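Local atomic coordinates of folylpolyglutamate synthase protein FOLC (Mycobacterium tuberculosis, PDB entry 2VOS), a protein that probably catalyses the ATP-dependent addition of glutamate to dihydropteroate and to tetrahydrofolate and its polyglutamates, in the making and elongation of folates. Residues A[66-71]-A[173-178]; A[70-75]-A[353-358]. All coordinates share one frame; numbering follows the deposited sequence.

Interaction 1: A[66-71]-A[173-178]. With CO (cobalt (II) ion), chain E.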
ATOM      1  N   SER A  66      12.883   3.176  13.283  1.00 30.50           N
ATOM      2  CA  SER A  66      11.848   2.970  12.263  1.00 30.73           C
ATOM      3  C   SER A  66      11.191   1.620  12.431  1.00 30.64           C
ATOM      4  O   SER A  66      11.790   0.665  12.946  1.00 29.76           O
ATOM      5  CB  SER A  66      12.456   2.933  10.826  1.00 32.10           C
ATOM      6  OG  SER A  66      12.986   4.205  10.391  1.00 31.38           O
ATOM      7  N   ILE A  67       9.979   1.517  11.917  1.00 29.04           N
ATOM      8  CA  ILE A  67       9.342   0.241  11.725  1.00 27.83           C
ATOM      9  C   ILE A  67       9.185   0.112  10.206  1.00 28.02           C
ATOM     10  O   ILE A  67       8.635   1.023   9.545  1.00 27.78           O
ATOM     11  CB  ILE A  67       7.921   0.262  12.394  1.00 27.85           C
ATOM     12  CG1 ILE A  67       8.055   0.499  13.913  1.00 29.95           C
ATOM     13  CG2 ILE A  67       7.103  -1.006  12.066  1.00 25.92           C
ATOM     14  CD1 ILE A  67       6.711   0.973  14.544  1.00 30.21           C
ATOM     15  N   HIS A  68       9.685  -0.991   9.669  1.00 27.51           N
ATOM     16  CA  HIS A  68      10.039  -1.131   8.275  1.00 28.05           C
ATOM     17  C   HIS A  68       9.166  -2.229   7.707  1.00 27.24           C
ATOM     18  O   HIS A  68       9.104  -3.336   8.234  1.00 28.49           O
ATOM     19  CB  HIS A  68      11.538  -1.459   8.151  1.00 27.75           C
ATOM     20  CG  HIS A  68      12.109  -1.206   6.784  1.00 30.81           C
ATOM     21  ND1 HIS A  68      13.405  -1.533   6.443  1.00 29.18           N
ATOM     22  CD2 HIS A  68      11.566  -0.626   5.684  1.00 28.00           C
ATOM     23  CE1 HIS A  68      13.633  -1.172   5.189  1.00 32.90           C
ATOM     24  NE2 HIS A  68      12.534  -0.610   4.710  1.00 28.03           N
ATOM     25  N   ILE A  69       8.452  -1.943   6.621  1.00 25.83           N
ATOM     26  CA  ILE A  69       7.409  -2.848   6.191  1.00 24.48           C
ATOM     27  C   ILE A  69       7.584  -3.320   4.736  1.00 25.93           C
ATOM     28  O   ILE A  69       7.688  -2.485   3.810  1.00 26.28           O
ATOM     29  CB  ILE A  69       5.988  -2.146   6.341  1.00 25.14           C
ATOM     30  CG1 ILE A  69       5.742  -1.759   7.829  1.00 24.24           C
ATOM     31  CG2 ILE A  69       4.891  -2.996   5.779  1.00 22.69           C
ATOM     32  CD1 ILE A  69       4.744  -0.556   7.975  1.00 22.93           C
ATOM     33  N   ALA A  70       7.603  -4.651   4.543  1.00 26.16           N
ATOM     34  CA  ALA A  70       7.721  -5.258   3.186  1.00 26.36           C
ATOM     35  C   ALA A  70       6.630  -6.272   3.042  1.00 26.64           C
ATOM     36  O   ALA A  70       5.904  -6.580   4.021  1.00 25.30           O
ATOM     37  CB  ALA A  70       9.105  -5.885   3.005  1.00 25.76           C
ATOM     38  N   GLY A  71       6.408  -6.745   1.812  1.00 26.37           N
ATOM     39  CA  GLY A  71       5.420  -7.788   1.589  1.00 27.77           C
ATOM     40  C   GLY A  71       4.756  -7.514   0.268  1.00 27.99           C
ATOM     41  O   GLY A  71       5.146  -6.565  -0.417  1.00 29.04           O
ATOM     42  N   VAL A 173       8.093   3.008   7.705  1.00 37.49           N
ATOM     43  CA  VAL A 173       8.746   3.104   6.399  1.00 38.20           C
ATOM     44  C   VAL A 173       8.324   1.939   5.533  1.00 39.63           C
ATOM     45  O   VAL A 173       8.635   0.766   5.845  1.00 40.61           O
ATOM     46  CB  VAL A 173      10.270   3.051   6.568  1.00 38.32           C
ATOM     47  CG1 VAL A 173      10.956   3.072   5.118  1.00 37.29           C
ATOM     48  CG2 VAL A 173      10.742   4.247   7.465  1.00 38.00           C
ATOM     49  N   GLU A 174       7.629   2.215   4.437  1.00 39.24           N
ATOM     50  CA  GLU A 174       7.210   1.147   3.557  1.00 39.58           C
ATOM     51  C   GLU A 174       8.268   0.950   2.448  1.00 40.39           C
ATOM     52  O   GLU A 174       8.716   1.909   1.844  1.00 38.98           O
ATOM     53  CB  GLU A 174       5.876   1.506   2.892  1.00 40.11           C
ATOM     54  CG  GLU A 174       5.443   0.581   1.811  1.00 40.77           C
ATOM     55  CD  GLU A 174       4.078   0.953   1.202  1.00 45.71           C
ATOM     56  OE1 GLU A 174       3.463   1.983   1.543  1.00 45.86           O
ATOM     57  OE2 GLU A 174       3.611   0.169   0.366  1.00 45.70           O
ATOM     58  N   VAL A 175       8.621  -0.297   2.167  1.00 39.97           N
ATOM     59  CA  VAL A 175       9.471  -0.634   1.013  1.00 41.84           C
ATOM     60  C   VAL A 175       8.831  -0.170  -0.308  1.00 42.94           C
ATOM     61  O   VAL A 175       7.609  -0.275  -0.495  1.00 44.51           O
ATOM     62  CB  VAL A 175       9.741  -2.204   1.042  1.00 41.30           C
ATOM     63  CG1 VAL A 175      10.339  -2.711  -0.215  1.00 45.72           C
ATOM     64  CG2 VAL A 175      10.727  -2.501   2.177  1.00 41.80           C
ATOM     65  N   GLY A 176       9.643   0.392  -1.211  1.00 43.37           N
ATOM     66  CA  GLY A 176       9.198   0.698  -2.571  1.00 44.09           C
ATOM     67  C   GLY A 176       8.948  -0.603  -3.310  1.00 44.50           C
ATOM     68  O   GLY A 176       7.848  -0.844  -3.817  1.00 44.15           O
HETATM   69  N   MSE A 177       9.941  -1.483  -3.344  1.00 43.99           N
HETATM   70  CA  MSE A 177       9.743  -2.746  -4.038  1.00 45.94           C
HETATM   71  C   MSE A 177      10.746  -3.767  -3.472  1.00 45.41           C
HETATM   72  O   MSE A 177      11.886  -3.381  -3.178  1.00 46.41           O
HETATM   73  CB  MSE A 177      10.010  -2.472  -5.510  1.00 47.35           C
HETATM   74  CG  MSE A 177      10.088  -3.594  -6.416  1.00 56.71           C
HETATM   75 SE   MSE A 177      10.065  -2.660  -8.232  1.00 75.47          SE
HETATM   76  CE  MSE A 177       8.113  -2.624  -8.459  1.00 71.56           C
ATOM     77  N   GLY A 178      10.355  -5.043  -3.314  1.00 44.56           N
ATOM     78  CA  GLY A 178      11.312  -6.085  -2.810  1.00 42.53           C
ATOM     79  C   GLY A 178      11.698  -5.757  -1.364  1.00 42.75           C
ATOM     80  O   GLY A 178      10.827  -5.718  -0.498  1.00 43.09           O
TER
HETATM   81 CO    CO E1493       1.859   0.343  -0.887  1.00 28.96          CO
HETATM   82  O   HOH W   1       8.145  -5.826  -0.480  1.00 36.10           O
HETATM   83  O   HOH W   2       2.845  -0.697  -2.504  1.00 32.68           O
HETATM   84  O   HOH W   3       0.128   0.615  -2.051  1.00 33.04           O
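Val173, Val175 and His68 carry most of this buried pairing, in which strand 66-70 runs parallel to the end of strand 170-174. Three backbone hydrogen bonds join the two: Val173 N to Ile67 O, Ile69 N to Val173 O and, the straightest at 177°, Val175 N to Ile69 O. His68 and Val173 lie on one face of the sheet. The first torsion of His68 places CG anti to the backbone N (chi1 -162°), which swings the imidazole across toward the neighbouring strand: CD2 comes edge-on, in the ring plane, to Val173 O at 3.2 Å and packs on Val173 CG1. Val173 O also accepts from Ile69 N (2.8 Å) and takes a CA-H...O contact from His68 CA, so three groups gather round one oxygen. Val173 forks over its neighbours, CG1 beside the imidazole and CG2 3.7 Å from Ser66 OG. Past the end of the strand, Val175 CG2 sits 3.6 Å from His68 NE2 and also packs on Ala70 CB. NE2 itself is hydrogen-bonded to Thr184 OG1. Where the two segments part, water 1 bridges them, accepting from Gly71 N and donating to Gly178 O (2.7 Å). On the opposite face Ile69 packs on Lys75 and Ala79 of helix 75-88, and Glu174, its chain extended, sends OE2 to a cobalt ion 2.2 Å away. Thr76 OG1, Ser98 O, the ADP beta-phosphate oxygen O1B and waters 2 and 3 also bind that metal. The pairing is thus two-faced: on one side two valines packed against an imidazole that Thr184 holds at NE2, on the other a carboxylate whose negative charge is probably offset by a cation that also binds the ADP beta-phosphate.

Interaction 2: A[70-75]-A[353-358]. With MG (magnesium ion), chain C; ADP (adenosine-5'-diphosphate), chain B.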
ATOM      1  N   ALA A  70       7.603  -4.651   4.543  1.00 26.16           N
ATOM      2  CA  ALA A  70       7.721  -5.258   3.186  1.00 26.36           C
ATOM      3  C   ALA A  70       6.630  -6.272   3.042  1.00 26.64           C
ATOM      4  O   ALA A  70       5.904  -6.580   4.021  1.00 25.30           O
ATOM      5  CB  ALA A  70       9.105  -5.885   3.005  1.00 25.76           C
ATOM      6  N   GLY A  71       6.408  -6.745   1.812  1.00 26.37           N
ATOM      7  CA  GLY A  71       5.420  -7.788   1.589  1.00 27.77           C
ATOM      8  C   GLY A  71       4.756  -7.514   0.268  1.00 27.99           C
ATOM      9  O   GLY A  71       5.146  -6.565  -0.417  1.00 29.04           O
ATOM     10  N   THR A  72       3.741  -8.294  -0.092  1.00 28.90           N
ATOM     11  CA  THR A  72       3.089  -8.091  -1.366  1.00 27.74           C
ATOM     12  C   THR A  72       1.796  -7.344  -1.250  1.00 29.76           C
ATOM     13  O   THR A  72       1.511  -6.495  -2.088  1.00 29.70           O
ATOM     14  CB  THR A  72       2.796  -9.432  -2.088  1.00 28.78           C
ATOM     15  OG1 THR A  72       4.056 -10.113  -2.239  1.00 27.53           O
ATOM     16  CG2 THR A  72       2.265  -9.128  -3.479  1.00 28.20           C
ATOM     17  N   ASN A  73       0.951  -7.710  -0.301  1.00 29.71           N
ATOM     18  CA  ASN A  73      -0.304  -7.000  -0.143  1.00 31.19           C
ATOM     19  C   ASN A  73      -0.431  -6.479   1.318  1.00 30.25           C
ATOM     20  O   ASN A  73       0.008  -7.141   2.241  1.00 28.21           O
ATOM     21  CB  ASN A  73      -1.487  -7.919  -0.408  1.00 32.22           C
ATOM     22  CG  ASN A  73      -1.724  -8.185  -1.900  1.00 37.80           C
ATOM     23  OD1 ASN A  73      -1.273  -9.196  -2.386  1.00 36.75           O
ATOM     24  ND2 ASN A  73      -2.475  -7.291  -2.602  1.00 34.01           N
ATOM     25  N   GLY A  74      -1.057  -5.312   1.482  1.00 29.50           N
ATOM     26  CA  GLY A  74      -1.313  -4.727   2.792  1.00 28.38           C
ATOM     27  C   GLY A  74      -0.164  -3.855   3.305  1.00 27.33           C
ATOM     28  O   GLY A  74      -0.249  -3.360   4.441  1.00 26.61           O
ATOM     29  N   LYS A  75       0.906  -3.644   2.538  1.00 25.62           N
ATOM     30  CA  LYS A  75       2.001  -2.826   3.110  1.00 25.61           C
ATOM     31  C   LYS A  75       1.504  -1.437   3.509  1.00 26.40           C
ATOM     32  O   LYS A  75       1.778  -0.957   4.617  1.00 26.03           O
ATOM     33  CB  LYS A  75       3.241  -2.613   2.212  1.00 25.37           C
ATOM     34  CG  LYS A  75       4.047  -3.921   1.793  1.00 26.17           C
ATOM     35  CD  LYS A  75       5.242  -3.549   0.928  1.00 27.85           C
ATOM     36  CE  LYS A  75       4.803  -3.035  -0.476  1.00 27.22           C
ATOM     37  NZ  LYS A  75       3.819  -3.973  -1.164  1.00 27.47           N
ATOM     38  N   ALA A 353      -6.679  -2.674  -5.887  1.00 43.59           N
ATOM     39  CA  ALA A 353      -6.301  -4.053  -6.219  1.00 43.03           C
ATOM     40  C   ALA A 353      -5.632  -4.136  -7.590  1.00 43.74           C
ATOM     41  O   ALA A 353      -6.164  -3.654  -8.584  1.00 43.31           O
ATOM     42  CB  ALA A 353      -7.509  -4.971  -6.182  1.00 42.94           C
ATOM     43  N   HIS A 354      -4.468  -4.770  -7.635  1.00 42.33           N
ATOM     44  CA  HIS A 354      -3.702  -4.853  -8.873  1.00 42.84           C
ATOM     45  C   HIS A 354      -2.899  -6.181  -8.914  1.00 42.11           C
ATOM     46  O   HIS A 354      -1.865  -6.301  -9.635  1.00 41.15           O
ATOM     47  CB  HIS A 354      -2.756  -3.666  -9.024  1.00 41.24           C
ATOM     48  CG  HIS A 354      -1.779  -3.556  -7.918  1.00 43.48           C
ATOM     49  ND1 HIS A 354      -1.970  -2.708  -6.850  1.00 46.09           N
ATOM     50  CD2 HIS A 354      -0.621  -4.209  -7.681  1.00 41.65           C
ATOM     51  CE1 HIS A 354      -0.950  -2.814  -6.025  1.00 44.77           C
ATOM     52  NE2 HIS A 354      -0.120  -3.716  -6.503  1.00 46.45           N
ATOM     53  N   ASN A 355      -3.391  -7.176  -8.168  1.00 41.66           N
ATOM     54  CA  ASN A 355      -2.829  -8.515  -8.286  1.00 40.95           C
ATOM     55  C   ASN A 355      -3.918  -9.529  -7.875  1.00 40.99           C
ATOM     56  O   ASN A 355      -4.966  -9.142  -7.366  1.00 41.56           O
ATOM     57  CB  ASN A 355      -1.533  -8.686  -7.454  1.00 40.31           C
ATOM     58  CG  ASN A 355      -1.812  -8.725  -5.896  1.00 43.13           C
ATOM     59  OD1 ASN A 355      -2.842  -8.265  -5.457  1.00 44.54           O
ATOM     60  ND2 ASN A 355      -0.929  -9.326  -5.120  1.00 43.91           N
ATOM     61  N   PRO A 356      -3.675 -10.828  -8.105  1.00 41.48           N
ATOM     62  CA  PRO A 356      -4.749 -11.804  -7.853  1.00 41.70           C
ATOM     63  C   PRO A 356      -5.153 -11.840  -6.387  1.00 43.27           C
ATOM     64  O   PRO A 356      -6.343 -11.819  -6.116  1.00 43.42           O
ATOM     65  CB  PRO A 356      -4.135 -13.136  -8.272  1.00 41.40           C
ATOM     66  CG  PRO A 356      -3.231 -12.725  -9.433  1.00 41.15           C
ATOM     67  CD  PRO A 356      -2.595 -11.402  -8.922  1.00 40.54           C
ATOM     68  N   ALA A 357      -4.193 -11.906  -5.457  1.00 44.40           N
ATOM     69  CA  ALA A 357      -4.538 -11.861  -4.031  1.00 44.08           C
ATOM     70  C   ALA A 357      -5.410 -10.633  -3.646  1.00 44.79           C
ATOM     71  O   ALA A 357      -6.396 -10.805  -2.924  1.00 43.32           O
ATOM     72  CB  ALA A 357      -3.309 -11.927  -3.148  1.00 44.47           C
ATOM     73  N   GLY A 358      -5.051  -9.417  -4.096  1.00 43.37           N
ATOM     74  CA  GLY A 358      -5.849  -8.250  -3.791  1.00 43.13           C
ATOM     75  C   GLY A 358      -7.227  -8.286  -4.472  1.00 44.56           C
ATOM     76  O   GLY A 358      -8.231  -7.869  -3.869  1.00 46.28           O
TER
HETATM   77 MG    MG C1491       1.596  -4.234  -5.507  1.00 39.43          MG
HETATM   78  PB  ADP B1490       0.550  -2.601  -0.722  1.00 32.04           P
HETATM   79  O1B ADP B1490       1.037  -1.320  -0.095  1.00 29.25           O
HETATM   80  O2B ADP B1490       0.446  -2.519  -2.219  1.00 33.59           O
HETATM   81  O3B ADP B1490       1.191  -3.865  -0.236  1.00 30.87           O
HETATM   82  PA  ADP B1490      -2.174  -1.834   0.163  1.00 32.77           P
HETATM   83  O1A ADP B1490      -2.002  -0.561  -0.653  1.00 31.51           O
HETATM   84  O2A ADP B1490      -2.667  -1.884   1.600  1.00 26.12           O
HETATM   85  O3A ADP B1490      -0.947  -2.873  -0.148  1.00 31.81           O
HETATM   86  O5' ADP B1490      -3.352  -2.604  -0.648  1.00 35.29           O
HETATM   87  C5' ADP B1490      -3.430  -2.715  -2.077  1.00 33.51           C
HETATM   88  C4' ADP B1490      -4.674  -3.587  -2.357  1.00 39.19           C
HETATM   89  O4' ADP B1490      -4.433  -4.927  -1.845  1.00 34.70           O
HETATM   90  C3' ADP B1490      -5.923  -3.175  -1.582  1.00 41.59           C
HETATM   91  O3' ADP B1490      -6.790  -2.403  -2.387  1.00 47.10           O
HETATM   92  C2' ADP B1490      -6.705  -4.413  -1.245  1.00 42.55           C
HETATM   93  O2' ADP B1490      -7.399  -4.820  -2.474  1.00 48.77           O
HETATM   94  C1' ADP B1490      -5.607  -5.442  -1.170  1.00 37.44           C
HETATM   95  N9  ADP B1490      -5.102  -5.787   0.190  1.00 34.80           N
HETATM   96  C8  ADP B1490      -4.612  -4.998   1.204  1.00 32.19           C
HETATM   97  N7  ADP B1490      -4.208  -5.783   2.246  1.00 31.85           N
HETATM   98  C5  ADP B1490      -4.339  -7.080   1.839  1.00 31.30           C
HETATM   99  C6  ADP B1490      -4.069  -8.407   2.404  1.00 33.48           C
HETATM  100  N6  ADP B1490      -3.555  -8.538   3.645  1.00 30.42           N
HETATM  101  N1  ADP B1490      -4.412  -9.459   1.651  1.00 30.70           N
HETATM  102  C2  ADP B1490      -4.988  -9.412   0.422  1.00 31.87           C
HETATM  103  N3  ADP B1490      -5.244  -8.227  -0.192  1.00 32.58           N
HETATM  104  C4  ADP B1490      -4.947  -7.078   0.499  1.00 34.00           C
HETATM  105  O   HOH W   4       0.127  -4.810  -3.755  1.00 59.95           O
HETATM  106  O   HOH W   5       2.691  -3.264  -6.745  1.00 43.24           O
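Asn73 and Asn355 meet tip to tip through a reciprocal pair of amide hydrogen bonds, the tight part of this contact. Asn355 ND2 gives to Asn73 OD1 at 2.8 Å, and Asn73 ND2 returns a bond to Asn355 OD1 at 3.0 Å, with the two amide planes turned 37° from each other. A first torsion that sets CG between the backbone N and the carbonyl carbon (chi1 72°) puts Asn355 OD1 where it also accepts from Gly358 N (2.8 Å), as the N-cap of helix 356-368; the two donors approach from opposite faces of its amide plane. Ile199 O takes a further bond from Asn355 ND2, which helps fix the rotation of the group. Asn73 ND2 also reaches the ribose O4' of ADP, at 3.2 Å, while Ala357 CB and Thr72 CG2 close in round the amide pair. The magnesium side is looser and watery: His354 makes no direct contact with 70-75. Its NE2 instead binds magnesium at 2.0 Å, together with Asp200 and waters 4 and 5. Water 4 spans the gap, donating to Thr72 O and to ADP O2B. Lys75 grips ADP O3B with its backbone N and with NZ, the latter 2.8 Å from O3B. This Gly-Thr-Asn-Gly-Lys-Thr turn is the P-loop of the Mur ligase family, met here, beside the bound nucleotide, by the N-terminus of helix 356-368 of the glutamate ligase domain.

How the interactions relate
Interactions 1 and 2 have centres 13 Å apart and share Ala70 and Gly71. Along the chain the order is 66-71, 70-75, 173-178, 353-358: strand 66-70 pairs with strand 170-174 in interaction 1, then runs into the loop that precedes helix 75-88; this loop meets 353-358 in interaction 2. The first contact lies within the mixed sheet of the nucleotide-binding domain; the second links that domain to the glutamate ligase domain. They touch directly where Glu174 OE2 packs on Lys75 CB, 3.4 Å away. Sheet, phosphate loop and second domain therefore converge on ADP, with cobalt and magnesium held at neighbouring sites.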